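Local coordinates for homoserine dehydrogenase (Thermoplasma acidophilum, PDB 3ING) that catalyses the NADP-dependent interconversion of L-homoserine and L-aspartate semialdehyde, a step on the route to threonine and methionine, at the interface of chains A and B. Numbering follows the deposited sequence. Chains: chain A/B, Homoserine dehydrogenase.

Contact 1: the interface of chains A and B. Residues chain A 150, 153-154, 157-158, 315, 319; chain B 154, 157-159.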
loop_
_atom_site.group_PDB
_atom_site.type_symbol
_atom_site.label_atom_id
_atom_site.label_comp_id
_atom_site.label_asym_id
_atom_site.label_seq_id
_atom_site.Cartn_x
_atom_site.Cartn_y
_atom_site.Cartn_z
ATOM N N PRO A 150 3.206 -5.886 -0.915
ATOM C CA PRO A 150 2.744 -5.116 0.244
ATOM C C PRO A 150 1.323 -5.473 0.653
ATOM O O PRO A 150 0.389 -5.430 -0.156
ATOM C CB PRO A 150 2.808 -3.660 -0.240
ATOM C CG PRO A 150 3.783 -3.689 -1.373
ATOM C CD PRO A 150 3.599 -5.021 -2.035
ATOM N N SER A 153 1.430 -3.550 5.480
ATOM C CA SER A 153 1.739 -2.113 5.450
ATOM C C SER A 153 0.567 -1.342 4.793
ATOM O O SER A 153 0.278 -0.182 5.142
ATOM C CB SER A 153 3.044 -1.883 4.703
ATOM O OG SER A 153 3.092 -2.401 3.368
ATOM N N VAL A 154 -0.090 -2.006 3.830
ATOM C CA VAL A 154 -1.286 -1.439 3.145
ATOM C C VAL A 154 -2.459 -1.372 4.122
ATOM O O VAL A 154 -3.182 -0.361 4.234
ATOM C CB VAL A 154 -1.640 -2.280 1.928
ATOM C CG1 VAL A 154 -3.002 -1.876 1.314
ATOM C CG2 VAL A 154 -0.483 -2.208 0.890
ATOM N N TYR A 157 -1.494 1.364 6.863
ATOM C CA TYR A 157 -1.322 2.785 6.553
ATOM C C TYR A 157 -2.038 3.343 5.336
ATOM O O TYR A 157 -1.941 4.550 5.094
ATOM C CB TYR A 157 0.188 3.066 6.382
ATOM C CG TYR A 157 0.985 2.651 7.584
ATOM C CD1 TYR A 157 0.893 3.366 8.778
ATOM C CD2 TYR A 157 1.774 1.513 7.567
ATOM C CE1 TYR A 157 1.579 2.962 9.888
ATOM C CE2 TYR A 157 2.452 1.109 8.676
ATOM C CZ TYR A 157 2.376 1.852 9.824
ATOM O OH TYR A 157 3.068 1.469 10.966
ATOM N N SER A 158 -2.713 2.494 4.560
ATOM C CA SER A 158 -3.382 2.937 3.333
ATOM C C SER A 158 -4.909 2.927 3.397
ATOM O O SER A 158 -5.543 3.636 2.630
ATOM C CB SER A 158 -2.954 2.076 2.149
ATOM O OG SER A 158 -1.596 2.293 1.779
ATOM N N ASN A 315 11.571 -3.152 4.852
ATOM C CA ASN A 315 10.518 -2.138 5.025
ATOM C C ASN A 315 10.010 -2.168 6.462
ATOM O O ASN A 315 9.863 -1.124 7.095
ATOM C CB ASN A 315 9.355 -2.337 4.059
ATOM C CG ASN A 315 8.416 -1.169 4.075
ATOM O OD1 ASN A 315 7.308 -1.221 4.659
ATOM N ND2 ASN A 315 8.886 -0.062 3.526
ATOM N N LEU A 319 10.021 0.818 9.109
ATOM C CA LEU A 319 8.788 1.285 9.789
ATOM C C LEU A 319 8.996 1.313 11.304
ATOM O O LEU A 319 8.563 2.251 11.975
ATOM C CB LEU A 319 7.578 0.416 9.438
ATOM C CG LEU A 319 6.993 0.564 8.013
ATOM C CD1 LEU A 319 5.963 -0.531 7.693
ATOM C CD2 LEU A 319 6.363 1.981 7.936
ATOM N N VAL B 154 1.389 4.089 -0.216
ATOM C CA VAL B 154 2.197 2.901 -0.610
ATOM C C VAL B 154 3.662 3.302 -0.775
ATOM O O VAL B 154 4.599 2.634 -0.291
ATOM C CB VAL B 154 1.652 2.298 -1.896
ATOM C CG1 VAL B 154 2.586 1.208 -2.473
ATOM C CG2 VAL B 154 0.209 1.769 -1.652
ATOM N N TYR B 157 4.992 4.247 2.868
ATOM C CA TYR B 157 5.101 3.277 3.960
ATOM C C TYR B 157 5.251 1.810 3.600
ATOM O O TYR B 157 5.394 0.988 4.511
ATOM C CB TYR B 157 3.854 3.417 4.862
ATOM C CG TYR B 157 3.671 4.818 5.369
ATOM C CD1 TYR B 157 4.537 5.344 6.327
ATOM C CD2 TYR B 157 2.690 5.648 4.852
ATOM C CE1 TYR B 157 4.404 6.634 6.755
ATOM C CE2 TYR B 157 2.563 6.936 5.276
ATOM C CZ TYR B 157 3.401 7.415 6.248
ATOM O OH TYR B 157 3.285 8.721 6.707
ATOM N N SER B 158 5.183 1.469 2.312
ATOM C CA SER B 158 5.256 0.069 1.880
ATOM C C SER B 158 6.542 -0.308 1.146
ATOM O O SER B 158 6.888 -1.479 1.111
ATOM C CB SER B 158 4.077 -0.273 0.976
ATOM O OG SER B 158 2.839 -0.300 1.679
ATOM N N ILE B 159 7.251 0.656 0.566
ATOM C CA ILE B 159 8.505 0.373 -0.171
ATOM C C ILE B 159 9.659 1.299 0.238
ATOM O O ILE B 159 10.447 1.771 -0.575
ATOM C CB ILE B 159 8.272 0.435 -1.697
ATOM C CG1 ILE B 159 7.775 1.837 -2.119
ATOM C CG2 ILE B 159 7.276 -0.574 -2.100
ATOM C CD1 ILE B 159 7.737 2.044 -3.628
HETATM O O HOH W 1 0.840 1.232 2.961
HETATM O O HOH W 2 1.114 1.902 2.476
HETATM O O HOH W 3 5.320 -3.560 2.505
#

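Contact 2: the interface of chains A and B. Residues chain A 276, 279, 298-300; chain B 276, 279, 298-300.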
loop_
_atom_site.group_PDB
_atom_site.type_symbol
_atom_site.label_atom_id
_atom_site.label_comp_id
_atom_site.label_asym_id
_atom_site.label_seq_id
_atom_site.Cartn_x
_atom_site.Cartn_y
_atom_site.Cartn_z
ATOM N N PHE A 276 -9.804 -10.792 -10.633
ATOM C CA PHE A 276 -8.501 -10.091 -10.546
ATOM C C PHE A 276 -7.355 -11.066 -10.364
ATOM O O PHE A 276 -6.261 -10.880 -10.878
ATOM C CB PHE A 276 -8.453 -9.084 -9.400
ATOM C CG PHE A 276 -7.066 -8.537 -9.134
ATOM C CD1 PHE A 276 -6.503 -7.620 -9.998
ATOM C CD2 PHE A 276 -6.314 -8.979 -8.058
ATOM C CE1 PHE A 276 -5.216 -7.156 -9.816
ATOM C CE2 PHE A 276 -5.042 -8.514 -7.852
ATOM C CZ PHE A 276 -4.487 -7.577 -8.731
ATOM N N SER A 279 -5.210 -12.194 -13.085
ATOM C CA SER A 279 -4.243 -11.294 -13.709
ATOM C C SER A 279 -2.828 -11.579 -13.184
ATOM O O SER A 279 -1.858 -11.086 -13.731
ATOM C CB SER A 279 -4.553 -9.813 -13.437
ATOM O OG SER A 279 -4.214 -9.432 -12.097
ATOM N N ASN A 298 -6.914 -3.975 -5.196
ATOM C CA ASN A 298 -6.163 -5.100 -5.709
ATOM C C ASN A 298 -4.671 -4.800 -5.673
ATOM O O ASN A 298 -4.256 -3.737 -6.068
ATOM C CB ASN A 298 -6.573 -5.434 -7.145
ATOM C CG ASN A 298 -8.075 -5.378 -7.358
ATOM O OD1 ASN A 298 -8.836 -6.038 -6.649
ATOM N ND2 ASN A 298 -8.510 -4.594 -8.354
ATOM N N VAL A 299 -3.868 -5.783 -5.275
ATOM C CA VAL A 299 -2.415 -5.577 -5.119
ATOM C C VAL A 299 -1.748 -6.861 -5.551
ATOM O O VAL A 299 -2.214 -7.958 -5.200
ATOM C CB VAL A 299 -2.007 -5.242 -3.682
ATOM C CG1 VAL A 299 -0.478 -4.927 -3.596
ATOM C CG2 VAL A 299 -2.849 -4.085 -3.092
ATOM N N SER A 300 -0.732 -6.737 -6.375
ATOM C CA SER A 300 0.021 -7.900 -6.828
ATOM C C SER A 300 1.457 -7.509 -7.159
ATOM O O SER A 300 1.834 -6.343 -7.072
ATOM C CB SER A 300 -0.670 -8.539 -8.035
ATOM O OG SER A 300 -0.667 -7.702 -9.161
ATOM N N PHE B 276 -0.221 -5.287 -17.252
ATOM C CA PHE B 276 -1.052 -5.231 -16.027
ATOM C C PHE B 276 -2.182 -4.231 -16.165
ATOM O O PHE B 276 -3.282 -4.427 -15.669
ATOM C CB PHE B 276 -0.242 -4.862 -14.786
ATOM C CG PHE B 276 -1.098 -4.557 -13.575
ATOM C CD1 PHE B 276 -1.726 -5.579 -12.893
ATOM C CD2 PHE B 276 -1.312 -3.254 -13.157
ATOM C CE1 PHE B 276 -2.565 -5.323 -11.826
ATOM C CE2 PHE B 276 -2.126 -2.984 -12.089
ATOM C CZ PHE B 276 -2.750 -4.031 -11.400
ATOM N N SER B 279 -5.606 -5.154 -17.002
ATOM C CA SER B 279 -6.453 -5.863 -16.046
ATOM C C SER B 279 -7.441 -4.892 -15.382
ATOM O O SER B 279 -8.368 -5.317 -14.717
ATOM C CB SER B 279 -5.645 -6.543 -14.930
ATOM O OG SER B 279 -5.156 -5.598 -13.969
ATOM N N ASN B 298 2.008 -3.894 -8.451
ATOM C CA ASN B 298 0.819 -3.472 -9.157
ATOM C C ASN B 298 -0.307 -3.184 -8.174
ATOM O O ASN B 298 -0.542 -3.957 -7.276
ATOM C CB ASN B 298 0.355 -4.539 -10.152
ATOM C CG ASN B 298 1.503 -5.164 -10.924
ATOM O OD1 ASN B 298 2.290 -4.461 -11.558
ATOM N ND2 ASN B 298 1.593 -6.501 -10.887
ATOM N N VAL B 299 -1.051 -2.107 -8.408
ATOM C CA VAL B 299 -2.112 -1.684 -7.473
ATOM C C VAL B 299 -3.237 -1.136 -8.317
ATOM O O VAL B 299 -2.992 -0.393 -9.283
ATOM C CB VAL B 299 -1.646 -0.617 -6.479
ATOM C CG1 VAL B 299 -2.773 -0.287 -5.447
ATOM C CG2 VAL B 299 -0.334 -1.021 -5.763
ATOM N N SER B 300 -4.444 -1.565 -8.023
ATOM C CA SER B 300 -5.616 -1.075 -8.737
ATOM C C SER B 300 -6.850 -1.143 -7.844
ATOM O O SER B 300 -6.788 -1.602 -6.707
ATOM C CB SER B 300 -5.823 -1.875 -10.026
ATOM O OG SER B 300 -6.142 -3.218 -9.778
#

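Contact 3: the interface of chains A and B. Residues chain A 157-161; chain B 311, 314-315, 318-319.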
loop_
_atom_site.group_PDB
_atom_site.type_symbol
_atom_site.label_atom_id
_atom_site.label_comp_id
_atom_site.label_asym_id
_atom_site.label_seq_id
_atom_site.Cartn_x
_atom_site.Cartn_y
_atom_site.Cartn_z
ATOM N N TYR A 157 -1.494 1.364 6.863
ATOM C CA TYR A 157 -1.322 2.785 6.553
ATOM C C TYR A 157 -2.038 3.343 5.336
ATOM O O TYR A 157 -1.941 4.550 5.094
ATOM C CB TYR A 157 0.188 3.066 6.382
ATOM C CG TYR A 157 0.985 2.651 7.584
ATOM C CD1 TYR A 157 0.893 3.366 8.778
ATOM C CD2 TYR A 157 1.774 1.513 7.567
ATOM C CE1 TYR A 157 1.579 2.962 9.888
ATOM C CE2 TYR A 157 2.452 1.109 8.676
ATOM C CZ TYR A 157 2.376 1.852 9.824
ATOM O OH TYR A 157 3.068 1.469 10.966
ATOM N N SER A 158 -2.713 2.494 4.560
ATOM C CA SER A 158 -3.382 2.937 3.333
ATOM C C SER A 158 -4.909 2.927 3.397
ATOM O O SER A 158 -5.543 3.636 2.630
ATOM C CB SER A 158 -2.954 2.076 2.149
ATOM O OG SER A 158 -1.596 2.293 1.779
ATOM N N ILE A 159 -5.504 2.145 4.293
ATOM C CA ILE A 159 -6.979 2.074 4.415
ATOM C C ILE A 159 -7.465 2.219 5.863
ATOM O O ILE A 159 -8.380 1.544 6.324
ATOM C CB ILE A 159 -7.521 0.770 3.787
ATOM C CG1 ILE A 159 -6.922 -0.468 4.494
ATOM C CG2 ILE A 159 -7.185 0.720 2.352
ATOM C CD1 ILE A 159 -7.574 -1.782 4.082
ATOM N N LEU A 160 -6.858 3.153 6.581
ATOM C CA LEU A 160 -7.210 3.417 7.985
ATOM C C LEU A 160 -8.703 3.667 8.271
ATOM O O LEU A 160 -9.210 3.229 9.290
ATOM C CB LEU A 160 -6.367 4.584 8.543
ATOM C CG LEU A 160 -4.898 4.265 8.831
ATOM C CD1 LEU A 160 -4.110 5.533 8.950
ATOM C CD2 LEU A 160 -4.820 3.401 10.147
ATOM N N PRO A 161 -9.420 4.364 7.387
ATOM C CA PRO A 161 -10.820 4.604 7.699
ATOM C C PRO A 161 -11.757 3.394 7.610
ATOM O O PRO A 161 -12.888 3.472 8.076
ATOM C CB PRO A 161 -11.253 5.597 6.623
ATOM C CG PRO A 161 -10.055 5.974 5.911
ATOM C CD PRO A 161 -9.030 4.968 6.116
ATOM N N GLY B 311 -12.398 8.443 0.891
ATOM C CA GLY B 311 -11.756 7.534 1.816
ATOM C C GLY B 311 -10.253 7.752 1.835
ATOM O O GLY B 311 -9.643 7.673 2.875
ATOM N N VAL B 314 -9.643 10.778 3.929
ATOM C CA VAL B 314 -9.757 10.530 5.375
ATOM C C VAL B 314 -8.565 9.691 5.857
ATOM O O VAL B 314 -8.112 9.862 6.982
ATOM C CB VAL B 314 -11.131 9.948 5.791
ATOM C CG1 VAL B 314 -11.148 9.580 7.291
ATOM C CG2 VAL B 314 -12.245 10.953 5.490
ATOM N N ASN B 315 -8.033 8.827 4.992
ATOM C CA ASN B 315 -6.793 8.113 5.337
ATOM C C ASN B 315 -5.676 9.119 5.593
ATOM O O ASN B 315 -4.948 9.008 6.578
ATOM C CB ASN B 315 -6.367 7.130 4.252
ATOM C CG ASN B 315 -5.255 6.239 4.718
ATOM O OD1 ASN B 315 -4.070 6.414 4.347
ATOM N ND2 ASN B 315 -5.598 5.336 5.621
ATOM N N LEU B 318 -6.073 10.710 8.973
ATOM C CA LEU B 318 -5.703 9.793 10.042
ATOM C C LEU B 318 -4.190 9.611 10.085
ATOM O O LEU B 318 -3.597 9.573 11.175
ATOM C CB LEU B 318 -6.437 8.462 9.862
ATOM C CG LEU B 318 -7.945 8.605 10.041
ATOM C CD1 LEU B 318 -8.679 7.277 9.788
ATOM C CD2 LEU B 318 -8.256 9.139 11.457
ATOM N N LEU B 319 -3.536 9.583 8.929
ATOM C CA LEU B 319 -2.055 9.515 8.941
ATOM C C LEU B 319 -1.473 10.754 9.623
ATOM O O LEU B 319 -0.521 10.649 10.398
ATOM C CB LEU B 319 -1.477 9.369 7.531
ATOM C CG LEU B 319 -1.655 7.998 6.836
ATOM C CD1 LEU B 319 -1.275 8.050 5.347
ATOM C CD2 LEU B 319 -0.773 6.986 7.615
#

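Contact 1: the interface of chains A and B
A:Ser153 and B:Ser158 meet hydroxyl to hydroxyl near the two-fold axis of what is probably the homoserine dehydrogenase family's dimer, their OG atoms sharing a 2.7 Å hydrogen bond. A:Ser153 holds its OG between its backbone N and carbonyl carbon (chi1 56°), which turns it from helix 152-157 toward the partner. A serine suits this spot because its short hydroxyl can both donate and accept, meeting the partner hydroxyl and a water. Water 3 joins A:Ser153 OG to the carbonyl B:Ser158 O, 3.0 Å from that oxygen. Waters 1 and 2, too close for both to be filled, probably mark one site on the two-fold axis, making their bridge between A:Ser158 OG and B:Ser158 OG doubtful.

Carbon packing surrounds this polar centre. A:Pro150 CB lies 3.8 Å from B:Ser158 CB, while the two Tyr157 side chains cross near a right angle at their bases, A:Tyr157 CB standing 3.9 Å from B:Tyr157 CD2.

The amide of A:Asn315 reaches over the B:Tyr157-B:Ser158 backbone. As modelled, its OD1 is 2.9 Å from B:Tyr157 O, an acceptor clash that a flipped amide, presenting ND2, would turn into a hydrogen bond. An alanine here would probably leave that carbonyl without its mate and open a gap beside B:Ser158.

Contact 2: the interface of chains A and B
A:Asn298 and B:Ser300 face each other in an antiparallel beta bridge between the two copies of strand 296-301, continuing beta-sheet hydrogen bonding across the chain boundary. The backbone A:Asn298 N donates to B:Ser300 O at 2.8 Å, and B:Ser300 N donates back to A:Asn298 O at 2.9 Å; the pair with chains exchanged does the same. A:Val299, a beta-branched residue at home in an extended strand, is bridge partner to B:Val299, each lying alongside the other chain's Asn298 carbonyl.

Side chains repeat the pairing. The amide A:Asn298 ND2 gives an N-H to the hydroxyl B:Ser300 OG at 3.1 Å, nearly straight at 166°, with the oxygen lying in the amide plane. A serine suits the place because its short hydroxyl can accept that N-H without disturbing the strand pairing; OG lies between the backbone N and the carbonyl carbon (chi1 66°), turned to receive the amide.

Further out, the phenyl rings touch rim to rim, A:Phe276 CE1 lying 3.8 Å from B:Phe276 CE1, the side chains crossing obliquely. Each ring is sandwiched within its own chain: A:Asn298 CB covers the centre of one face of A:Phe276, so the asparagine that pairs across the interface also supports the aromatic contact. A:Ser279 CB and B:Ser279 CB meet at 3.8 Å. Over the opposite face of the A:Phe276 ring, toward its rim, A:Ser279 OG donates a hydrogen bond of 2.8 Å to A:Phe276 O, in the plane of that carbonyl.

Contact 3: the interface of chains A and B
A:Leu160 packs against one face of the C-terminal helix 306-321 of chain B, where B:Asn315, B:Leu318 and B:Leu319 receive it. With A:Pro161 and B:Asn315 it forms the close-packed part of a helix-against-loop interface. The leucine's CB stands 3.8 Å from B:Leu318 CD1, the two side chains sliding past each other in opposite directions, and its CD1 reaches B:Leu319 CD2 at 3.9 Å. With CG anti to its carbonyl carbon (chi1 -74°), A:Leu160 directs its CD1 branch toward the two helix leucines, branched apolar chains that suit packing against another leucine.

B:Asn315 crosses A:Leu160 at about a right angle. It lies with CG anti to its own backbone N (chi1 -170°), which carries the amide away from the helix to the loop backbone. In the model B:Asn315 ND2 is 2.7 Å from A:Leu160 N, two donors face to face, so the assignment is doubtful; with the amide flipped, OD1 would accept the leucine N-H. A:Pro161 presents a compact apolar ring, its CD 3.9 Å from B:Asn315 CB.

The looser margin hides little surface. There A:Pro161 CG comes down on the helix backbone, 3.5 Å from B:Gly311 O, where a glycine puts no side chain in the way, and it touches B:Val314 CG1 at 4.0 Å. The site seats the loop after helix 152-157 on the partner's C-terminal helix, probably helping to hold the dimer together.

Contact 1 and contact 3 are neighbours, their C-alpha centres about 12 Å apart, and they share A:Tyr157 and A:Ser158. Helix 306-321 also serves both, from chain A in contact 1 and from chain B in contact 3, so one loop and one helix are used reciprocally around the two-fold axis. Contact 2 lies about 16 Å from contact 1 and 20 Å from contact 3 and adds a separate, strand-based join. Their centres are 17 to 22 Å from A:Lys217, the predicted proton donor, so their evident role is in assembly; the structure alone does not show any effect on catalysis.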